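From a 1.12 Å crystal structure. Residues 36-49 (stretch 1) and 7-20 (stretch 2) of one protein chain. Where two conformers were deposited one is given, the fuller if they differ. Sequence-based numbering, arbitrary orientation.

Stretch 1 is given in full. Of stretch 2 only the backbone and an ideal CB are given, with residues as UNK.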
ATOM      1  N   TYR A  36       3.269 -10.167  11.520  1.00  7.80           N
ATOM      2  CA  TYR A  36       3.772  -8.905  10.970  1.00  8.65           C
ATOM      3  C   TYR A  36       3.118  -7.745  11.699  1.00  9.68           C
ATOM      4  O   TYR A  36       1.926  -7.461  11.499  1.00 11.41           O
ATOM      5  CB  TYR A  36       3.526  -8.826   9.447  1.00  8.87           C
ATOM      6  CG  TYR A  36       4.370  -9.830   8.712  1.00  8.71           C
ATOM      7  CD1 TYR A  36       5.700  -9.549   8.380  1.00  9.16           C
ATOM      8  CD2 TYR A  36       3.868 -11.079   8.403  1.00  9.68           C
ATOM      9  CE1 TYR A  36       6.504 -10.507   7.755  1.00  9.61           C
ATOM     10  CE2 TYR A  36       4.655 -12.041   7.782  1.00 10.08           C
ATOM     11  CZ  TYR A  36       5.973 -11.754   7.460  1.00 10.14           C
ATOM     12  OH  TYR A  36       6.761 -12.705   6.859  1.00 10.81           O
ATOM     13  N   LYS A  37       3.903  -7.049  12.518  0.63  9.19           N
ATOM     14  CA  LYS A  37       3.405  -5.879  13.227  0.63  9.86           C
ATOM     15  C   LYS A  37       3.351  -4.678  12.309  0.63  8.72           C
ATOM     16  O   LYS A  37       4.250  -4.444  11.499  0.63 11.00           O
ATOM     17  CB  LYS A  37       4.260  -5.588  14.446  0.63 13.24           C
ATOM     18  CG  LYS A  37       4.094  -6.658  15.499  0.63 16.98           C
ATOM     19  CD  LYS A  37       4.540  -6.200  16.865  0.63 20.47           C
ATOM     20  CE  LYS A  37       4.582  -7.369  17.818  0.63 23.19           C
ATOM     21  NZ  LYS A  37       3.573  -7.283  18.891  0.63 23.54           N
ATOM     22  N   THR A  38       2.283  -3.910  12.442  1.00  7.36           N
ATOM     23  CA  THR A  38       2.017  -2.828  11.497  1.00  6.78           C
ATOM     24  C   THR A  38       2.146  -1.468  12.153  1.00  6.71           C
ATOM     25  O   THR A  38       1.909  -1.306  13.362  1.00  7.69           O
ATOM     26  CB  THR A  38       0.614  -2.951  10.826  1.00  7.40           C
ATOM     27  OG1 THR A  38      -0.424  -2.723  11.789  1.00  8.40           O
ATOM     28  CG2 THR A  38       0.410  -4.310  10.169  1.00  8.18           C
ATOM     29  N   LYS A  39       2.538  -0.493  11.344  0.55  6.38           N
ATOM     30  CA  LYS A  39       2.512   0.908  11.719  0.55  6.25           C
ATOM     31  C   LYS A  39       1.818   1.668  10.607  0.55  5.46           C
ATOM     32  O   LYS A  39       1.810   1.228   9.452  0.55  5.80           O
ATOM     33  CB  LYS A  39       3.930   1.458  11.907  0.55  7.90           C
ATOM     34  CG  LYS A  39       4.735   0.755  12.992  0.55  9.91           C
ATOM     35  CD  LYS A  39       4.224   1.101  14.371  0.55 11.68           C
ATOM     36  CE  LYS A  39       5.107   0.470  15.444  0.55 15.17           C
ATOM     37  NZ  LYS A  39       6.542   0.719  15.153  0.55 21.21           N
ATOM     38  N   VAL A  40       1.254   2.818  10.959  1.00  5.53           N
ATOM     39  CA  VAL A  40       0.631   3.717   9.990  1.00  5.61           C
ATOM     40  C   VAL A  40       1.461   4.985   9.871  1.00  5.56           C
ATOM     41  O   VAL A  40       1.781   5.624  10.886  1.00  5.92           O
ATOM     42  CB  VAL A  40      -0.811   4.082  10.411  1.00  6.57           C
ATOM     43  CG1 VAL A  40      -1.380   5.181   9.535  1.00  7.26           C
ATOM     44  CG2 VAL A  40      -1.705   2.860  10.383  1.00  7.65           C
ATOM     45  N   SER A  41       1.767   5.357   8.630  1.00  5.43           N
ATOM     46  CA  SER A  41       2.309   6.678   8.319  1.00  5.56           C
ATOM     47  C   SER A  41       1.292   7.512   7.557  1.00  5.51           C
ATOM     48  O   SER A  41       0.527   7.001   6.726  1.00  5.88           O
ATOM     49  CB  SER A  41       3.643   6.619   7.571  1.00  6.14           C
ATOM     50  OG  SER A  41       3.528   6.127   6.244  1.00  6.24           O
ATOM     51  N   SER A  42       1.296   8.807   7.848  1.00  5.34           N
ATOM     52  CA  SER A  42       0.399   9.746   7.198  1.00  5.65           C
ATOM     53  C   SER A  42       0.974  11.146   7.349  1.00  5.94           C
ATOM     54  O   SER A  42       2.165  11.333   7.596  1.00  6.61           O
ATOM     55  CB  SER A  42      -1.027   9.623   7.755  1.00  6.32           C
ATOM     56  OG  SER A  42      -1.964  10.320   6.952  1.00  6.81           O
ATOM     57  N   THR A  43       0.111  12.149   7.206  1.00  6.62           N
ATOM     58  CA  THR A  43       0.552  13.528   7.139  1.00  7.25           C
ATOM     59  C   THR A  43       0.597  14.229   8.492  1.00  7.17           C
ATOM     60  O   THR A  43       1.097  15.349   8.572  1.00  8.15           O
ATOM     61  CB  THR A  43      -0.348  14.327   6.192  1.00  8.22           C
ATOM     62  OG1 THR A  43      -1.711  14.133   6.582  1.00  9.00           O
ATOM     63  CG2 THR A  43      -0.174  13.891   4.736  1.00  8.92           C
ATOM     64  N   PHE A  44       0.090  13.590   9.537  1.00  7.33           N
ATOM     65  CA  PHE A  44       0.133  14.154  10.887  1.00  7.76           C
ATOM     66  C   PHE A  44       0.153  13.009  11.883  1.00  7.40           C
ATOM     67  O   PHE A  44      -0.274  11.906  11.550  1.00  7.96           O
ATOM     68  CB  PHE A  44      -1.057  15.093  11.152  1.00  8.33           C
ATOM     69  CG  PHE A  44      -2.403  14.396  11.193  1.00  9.57           C
ATOM     70  CD1 PHE A  44      -2.960  13.988  12.401  1.00 11.37           C
ATOM     71  CD2 PHE A  44      -3.105  14.145  10.022  1.00  9.79           C
ATOM     72  CE1 PHE A  44      -4.198  13.347  12.428  1.00 13.29           C
ATOM     73  CE2 PHE A  44      -4.335  13.506  10.041  1.00 11.55           C
ATOM     74  CZ  PHE A  44      -4.883  13.110  11.246  1.00 13.07           C
ATOM     75  N   ILE A  45       0.603  13.282  13.105  1.00  7.75           N
ATOM     76  CA  ILE A  45       0.561  12.296  14.182  1.00  8.12           C
ATOM     77  C   ILE A  45      -0.736  12.509  14.949  1.00  8.02           C
ATOM     78  O   ILE A  45      -0.972  13.580  15.530  1.00  9.56           O
ATOM     79  CB  ILE A  45       1.759  12.456  15.153  1.00  9.20           C
ATOM     80  CG1 ILE A  45       3.088  12.299  14.406  1.00 10.44           C
ATOM     81  CG2 ILE A  45       1.637  11.474  16.313  1.00  9.78           C
ATOM     82  CD1 ILE A  45       3.228  10.989  13.727  1.00 11.12           C
ATOM     83  N   GLY A  46      -1.571  11.487  14.992  1.00  7.62           N
ATOM     84  CA  GLY A  46      -2.840  11.589  15.685  1.00  7.47           C
ATOM     85  C   GLY A  46      -3.815  10.580  15.123  1.00  7.43           C
ATOM     86  O   GLY A  46      -3.414   9.604  14.492  1.00  8.77           O
ATOM     87  N   THR A  47      -5.097  10.829  15.322  1.00  6.90           N
ATOM     88  CA  THR A  47      -6.116   9.851  14.989  1.00  7.21           C
ATOM     89  C   THR A  47      -6.591  10.010  13.556  1.00  7.53           C
ATOM     90  O   THR A  47      -7.034  11.095  13.166  1.00  8.14           O
ATOM     91  CB  THR A  47      -7.298   9.979  15.949  1.00  8.51           C
ATOM     92  OG1 THR A  47      -6.798   9.906  17.288  1.00  8.66           O
ATOM     93  CG2 THR A  47      -8.315   8.874  15.682  1.00  9.93           C
ATOM     94  N   ALA A  48      -6.478   8.929  12.790  1.00  7.70           N
ATOM     95  CA  ALA A  48      -7.004   8.843  11.435  1.00  8.22           C
ATOM     96  C   ALA A  48      -8.437   8.323  11.456  1.00  8.16           C
ATOM     97  O   ALA A  48      -8.818   7.561  12.350  1.00  9.22           O
ATOM     98  CB  ALA A  48      -6.149   7.913  10.612  1.00  8.94           C
ATOM     99  N   GLN A  49      -9.238   8.721  10.472  1.00  8.74           N
ATOM    100  CA  GLN A  49     -10.618   8.237  10.390  1.00 10.84           C
ATOM    101  C   GLN A  49     -10.941   7.817   8.966  1.00  8.59           C
ATOM    102  O   GLN A  49     -10.727   8.571   8.017  1.00  9.22           O
ATOM    103  CB  GLN A  49     -11.610   9.296  10.857  1.00 15.61           C
ATOM    104  CG  GLN A  49     -13.046   8.836  10.809  1.00 20.34           C
ATOM    105  CD  GLN A  49     -13.995   9.918  11.281  1.00 25.75           C
ATOM    106  OE1 GLN A  49     -14.019  10.262  12.461  1.00 24.26           O
ATOM    107  NE2 GLN A  49     -14.771  10.474  10.358  1.00 32.21           N
ATOM    108  N   UNK A   7      12.472  -7.835   9.541  1.00  9.60           N
ATOM    109  CA  UNK A   7      11.949  -7.166  10.723  1.00  9.01           C
ATOM    110  C   UNK A   7      10.591  -7.677  11.186  1.00  8.13           C
ATOM    111  O   UNK A   7      10.172  -7.391  12.301  1.00  8.51           O
ATOM    112  CB  UNK A   7      11.850  -5.664  10.450  1.00  9.01           C
ATOM    113  N   UNK A   8       9.878  -8.382  10.314  1.00  7.95           N
ATOM    114  CA  UNK A   8       8.498  -8.770  10.582  1.00  7.86           C
ATOM    115  C   UNK A   8       7.605  -7.558  10.859  1.00  7.43           C
ATOM    116  O   UNK A   8       6.650  -7.656  11.622  1.00  7.84           O
ATOM    117  CB  UNK A   8       8.449  -9.735  11.768  1.00  7.86           C
ATOM    118  N   UNK A   9       7.912  -6.433  10.207  1.00  7.45           N
ATOM    119  CA  UNK A   9       7.124  -5.208  10.332  1.00  7.14           C
ATOM    120  C   UNK A   9       6.633  -4.750   8.956  1.00  6.42           C
ATOM    121  O   UNK A   9       7.360  -4.852   7.962  1.00  7.34           O
ATOM    122  CB  UNK A   9       7.948  -4.105  10.999  1.00  7.14           C
ATOM    123  N   UNK A  10       5.419  -4.204   8.921  1.00  6.34           N
ATOM    124  CA  UNK A  10       4.820  -3.659   7.710  1.00  6.19           C
ATOM    125  C   UNK A  10       4.389  -2.219   7.961  1.00  6.12           C
ATOM    126  O   UNK A  10       3.785  -1.919   8.991  1.00  6.75           O
ATOM    127  CB  UNK A  10       3.631  -4.509   7.258  1.00  6.19           C
ATOM    128  N   UNK A  11       4.694  -1.339   7.014  1.00  5.66           N
ATOM    129  CA  UNK A  11       4.288   0.061   7.051  1.00  5.78           C
ATOM    130  C   UNK A  11       3.091   0.317   6.150  1.00  5.24           C
ATOM    131  O   UNK A  11       3.132  -0.068   4.972  1.00  6.00           O
ATOM    132  CB  UNK A  11       5.453   0.963   6.640  1.00  5.78           C
ATOM    133  N   UNK A  12       2.058   0.979   6.662  1.00  5.37           N
ATOM    134  CA  UNK A  12       1.014   1.538   5.827  1.00  5.01           C
ATOM    135  C   UNK A  12       1.313   2.995   5.484  1.00  4.95           C
ATOM    136  O   UNK A  12       1.828   3.751   6.319  1.00  5.55           O
ATOM    137  CB  UNK A  12      -0.343   1.422   6.524  1.00  5.01           C
ATOM    138  N   UNK A  13       0.949   3.387   4.271  1.00  5.17           N
ATOM    139  CA  UNK A  13       0.878   4.782   3.852  1.00  5.52           C
ATOM    140  C   UNK A  13      -0.570   5.048   3.477  1.00  5.53           C
ATOM    141  O   UNK A  13      -1.118   4.352   2.613  1.00  5.88           O
ATOM    142  CB  UNK A  13       1.828   5.082   2.691  1.00  5.52           C
ATOM    143  N   UNK A  14      -1.211   6.027   4.119  1.00  5.50           N
ATOM    144  CA  UNK A  14      -2.613   6.287   3.823  1.00  6.20           C
ATOM    145  C   UNK A  14      -2.997   7.682   4.247  1.00  5.93           C
ATOM    146  O   UNK A  14      -2.288   8.347   5.018  1.00  6.35           O
ATOM    147  CB  UNK A  14      -3.513   5.260   4.512  1.00  6.20           C
ATOM    148  N   UNK A  15      -4.118   8.150   3.713  0.63  6.51           N
ATOM    149  CA  UNK A  15      -4.661   9.449   4.076  0.63  7.08           C
ATOM    150  C   UNK A  15      -5.243   9.411   5.487  0.63  7.36           C
ATOM    151  O   UNK A  15      -5.903   8.441   5.881  0.63  8.02           O
ATOM    152  CB  UNK A  15      -5.728   9.883   3.069  0.63  7.08           C
ATOM    153  N   UNK A  16      -5.025  10.495   6.226  1.00  7.51           N
ATOM    154  CA  UNK A  16      -5.499  10.600   7.594  1.00  9.08           C
ATOM    155  C   UNK A  16      -7.006  10.688   7.696  1.00  9.93           C
ATOM    156  O   UNK A  16      -7.577  10.364   8.731  1.00 14.19           O
ATOM    157  CB  UNK A  16      -4.871  11.822   8.268  1.00  9.08           C
ATOM    158  N   UNK A  17      -7.665  11.153   6.652  0.61  8.68           N
ATOM    159  CA  UNK A  17      -9.114  11.086   6.617  0.61  9.21           C
ATOM    160  C   UNK A  17      -9.549  10.441   5.322  0.61  8.23           C
ATOM    161  O   UNK A  17      -8.943  10.652   4.271  0.61  9.02           O
ATOM    162  CB  UNK A  17      -9.737  12.475   6.769  0.61  9.21           C
ATOM    163  N   UNK A  18     -10.599   9.642   5.420  1.00  7.63           N
ATOM    164  CA  UNK A  18     -11.221   8.997   4.277  1.00  7.70           C
ATOM    165  C   UNK A  18     -10.359   7.964   3.574  1.00  6.91           C
ATOM    166  O   UNK A  18     -10.526   7.717   2.377  1.00  7.19           O
ATOM    167  CB  UNK A  18     -11.635  10.066   3.264  1.00  7.70           C
ATOM    168  N   UNK A  19      -9.479   7.299   4.329  1.00  7.04           N
ATOM    169  CA  UNK A  19      -8.877   6.074   3.827  1.00  6.53           C
ATOM    170  C   UNK A  19      -9.950   4.978   3.739  1.00  6.56           C
ATOM    171  O   UNK A  19     -10.997   5.037   4.386  1.00  6.78           O
ATOM    172  CB  UNK A  19      -7.718   5.634   4.724  1.00  6.53           C
ATOM    173  N   UNK A  20      -9.677   3.967   2.923  1.00  6.14           N
ATOM    174  CA  UNK A  20     -10.642   2.901   2.711  1.00  6.45           C
ATOM    175  C   UNK A  20     -10.599   1.912   3.872  1.00  6.41           C
ATOM    176  O   UNK A  20      -9.643   1.142   4.001  1.00  6.81           O
ATOM    177  CB  UNK A  20     -10.371   2.186   1.386  1.00  6.45           C
TER

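Strand 9-13 runs parallel to strand 37-42, their N-to-C directions 27° apart, and its alternating backbone hydrogen bonds fix the register before any side chain is considered.

Position 7 has nothing of stretch 1 within 5.5 Å of its ideal CB, so the contact sets no preference; it is Thr7, whose OG1 accepts from the backbone N of position 9.

Position 8 has phi/psi of 58/33, a left-handed conformation that favours Gly, Asn or Asp. Its ideal CB lies 4.4 Å from Tyr36 CD1. The residue is Asn8; its O accepts from Lys37 N at 3.0 Å.

At position 9, CB shares a face with Lys37 and lies 3.7 Å from Lys37 O; polar or small residues would suit. Asn9 brings OD1 to 3.8 Å from Lys37 CB.

Position 10 points to the face of Thr38, its CB 4.3 Å from Thr38 CG2 and 4.8 Å from Tyr36 CB. These carbons invite a branched or long aliphatic chain. Ile10 places CD1 3.6 Å from Tyr36 CB, while its N donates to Lys37 O (2.8 Å).

Position 11 returns to the face of Lys39 and Ser41, with CB 4.6 Å from Lys39 O; many residues would fit. Leu11 sends CD1 to 3.7 Å from Ser41 OG.

Position 12 lies on the face of Thr38 and Val40, its CB 4.3 Å from Val40 CA. Aliphatic or aromatic side chains are plausible. Tyr12 rests CE2 3.6 Å from Thr38 CB and CD2 4.2 Å from Val40 CG2. Its backbone O accepts from both Ser41 N (2.8 Å) and Ser41 OG (2.9 Å).

Position 13 has CB 4.1 Å from Ser41 OG, and extended angles suit a beta-branched residue: Val13, with CG2 3.4 Å from that OG.

The CA-to-CB bond at position 14 points sideways, and the ideal CB is 5.5 Å from Val40 CG1, a gap a long apolar chain could bridge. Selenomethionine Met14 does so, CE reaching 4.0 Å from Val40 CG1; its O accepts from Ser42 OG (2.8 Å).

Position 15 points away, leaving the choice open; Ser15 OG donates to the O of position 17.

At position 16 an ideal CB would sit 2.5 Å from Phe44 CE2, a clash, so only glycine suits this arrangement. Gly16 O accepts from Gln49 N at 2.9 Å.

Position 17 pairs with Gln49; polar chains suit. Gln17 OE1 lies 3.4 Å from Gln49 CB.

Position 18 points away at 66/31, favouring Gly or Asn; Asn18 N donates to Gln49 O (2.8 Å).

Position 19 begins sideways, and a large apolar chain could reach Ala48: Phe19 CE2 is 3.9 Å from Ala48 CB.

Position 20 is out of reach; Gln20 precedes a helix.

Stretch 2 7-20: TNNILYVMSGQNFQ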
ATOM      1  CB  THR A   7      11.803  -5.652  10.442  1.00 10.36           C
ATOM      2  OG1 THR A   7      10.794  -5.437   9.437  1.00  9.52           O
ATOM      3  CG2 THR A   7      13.130  -5.041   9.983  1.00 13.46           C
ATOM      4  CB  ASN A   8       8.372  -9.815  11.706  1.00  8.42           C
ATOM      5  CG  ASN A   8       9.060 -11.135  11.361  1.00  9.22           C
ATOM      6  OD1 ASN A   8       9.414 -11.393  10.214  1.00 10.41           O
ATOM      7  ND2 ASN A   8       9.226 -11.988  12.364  1.00  9.20           N
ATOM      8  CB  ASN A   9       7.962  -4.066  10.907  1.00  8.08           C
ATOM      9  CG  ASN A   9       8.427  -4.314  12.323  1.00  9.56           C
ATOM     10  OD1 ASN A   9       7.741  -4.931  13.138  1.00 10.62           O
ATOM     11  ND2 ASN A   9       9.608  -3.801  12.629  1.00 11.13           N
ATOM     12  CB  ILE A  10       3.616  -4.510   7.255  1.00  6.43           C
ATOM     13  CG1 ILE A  10       4.075  -5.906   6.834  1.00  6.83           C
ATOM     14  CG2 ILE A  10       2.826  -3.819   6.127  1.00  6.97           C
ATOM     15  CD1 ILE A  10       2.929  -6.857   6.553  1.00  7.35           C
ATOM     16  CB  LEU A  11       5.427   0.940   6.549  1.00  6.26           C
ATOM     17  CG  LEU A  11       5.119   2.435   6.453  1.00  7.01           C
ATOM     18  CD1 LEU A  11       4.913   3.045   7.848  1.00  7.98           C
ATOM     19  CD2 LEU A  11       6.210   3.153   5.695  1.00  8.19           C
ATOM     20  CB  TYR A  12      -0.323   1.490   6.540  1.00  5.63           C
ATOM     21  CG  TYR A  12      -0.939   0.134   6.736  1.00  5.41           C
ATOM     22  CD1 TYR A  12      -1.620  -0.490   5.698  1.00  5.51           C
ATOM     23  CD2 TYR A  12      -0.864  -0.523   7.963  1.00  5.88           C
ATOM     24  CE1 TYR A  12      -2.225  -1.715   5.859  1.00  5.76           C
ATOM     25  CE2 TYR A  12      -1.483  -1.754   8.144  1.00  5.75           C
ATOM     26  CZ  TYR A  12      -2.159  -2.344   7.093  1.00  5.58           C
ATOM     27  OH  TYR A  12      -2.783  -3.551   7.313  1.00  6.34           O
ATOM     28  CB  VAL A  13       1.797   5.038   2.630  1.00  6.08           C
ATOM     29  CG1 VAL A  13       1.503   6.385   1.982  1.00  7.00           C
ATOM     30  CG2 VAL A  13       3.265   4.922   3.040  1.00  6.46           C
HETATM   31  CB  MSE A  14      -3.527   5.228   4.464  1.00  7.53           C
HETATM   32  CG  MSE A  14      -3.646   5.310   5.972  1.00  7.57           C
HETATM   33 SE   MSE A  14      -4.200   3.534   6.593  0.80  6.44          SE
HETATM   34  CE  MSE A  14      -4.997   4.024   8.272  1.00  8.73           C
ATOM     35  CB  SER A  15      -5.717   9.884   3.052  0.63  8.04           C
ATOM     36  OG  SER A  15      -6.789   8.958   2.975  0.63  7.55           O
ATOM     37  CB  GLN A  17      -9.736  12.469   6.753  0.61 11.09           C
ATOM     38  CG  GLN A  17      -9.086  13.353   7.833  0.61 11.80           C
ATOM     39  CD  GLN A  17      -9.308  12.909   9.290  0.61 12.76           C
ATOM     40  OE1 GLN A  17     -10.041  11.975   9.567  0.61 14.58           O
ATOM     41  NE2 GLN A  17      -8.619  13.560  10.202  0.61 13.98           N
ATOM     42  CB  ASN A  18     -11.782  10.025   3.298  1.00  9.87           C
ATOM     43  CG  ASN A  18     -12.899  10.813   3.916  1.00 14.10           C
ATOM     44  OD1 ASN A  18     -13.663  10.287   4.726  1.00 14.01           O
ATOM     45  ND2 ASN A  18     -12.975  12.089   3.594  1.00 19.75           N
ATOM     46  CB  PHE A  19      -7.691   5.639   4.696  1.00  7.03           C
ATOM     47  CG  PHE A  19      -8.066   5.181   6.097  1.00  6.70           C
ATOM     48  CD1 PHE A  19      -8.423   3.858   6.343  1.00  7.03           C
ATOM     49  CD2 PHE A  19      -8.061   6.075   7.161  1.00  7.42           C
ATOM     50  CE1 PHE A  19      -8.764   3.430   7.624  1.00  7.36           C
ATOM     51  CE2 PHE A  19      -8.402   5.657   8.448  1.00  7.28           C
ATOM     52  CZ  PHE A  19      -8.761   4.336   8.679  1.00  7.38           C
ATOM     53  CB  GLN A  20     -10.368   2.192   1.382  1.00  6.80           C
ATOM     54  CG  GLN A  20     -11.492   1.278   0.947  1.00  7.38           C
ATOM     55  CD  GLN A  20     -12.714   2.046   0.509  1.00  7.81           C
ATOM     56  OE1 GLN A  20     -12.621   2.933  -0.344  1.00  8.74           O
ATOM     57  NE2 GLN A  20     -13.858   1.747   1.120  1.00  9.50           N
TER
HETATM   58  O   HOH W   1      -3.516  12.628   4.968  1.00 13.87           O
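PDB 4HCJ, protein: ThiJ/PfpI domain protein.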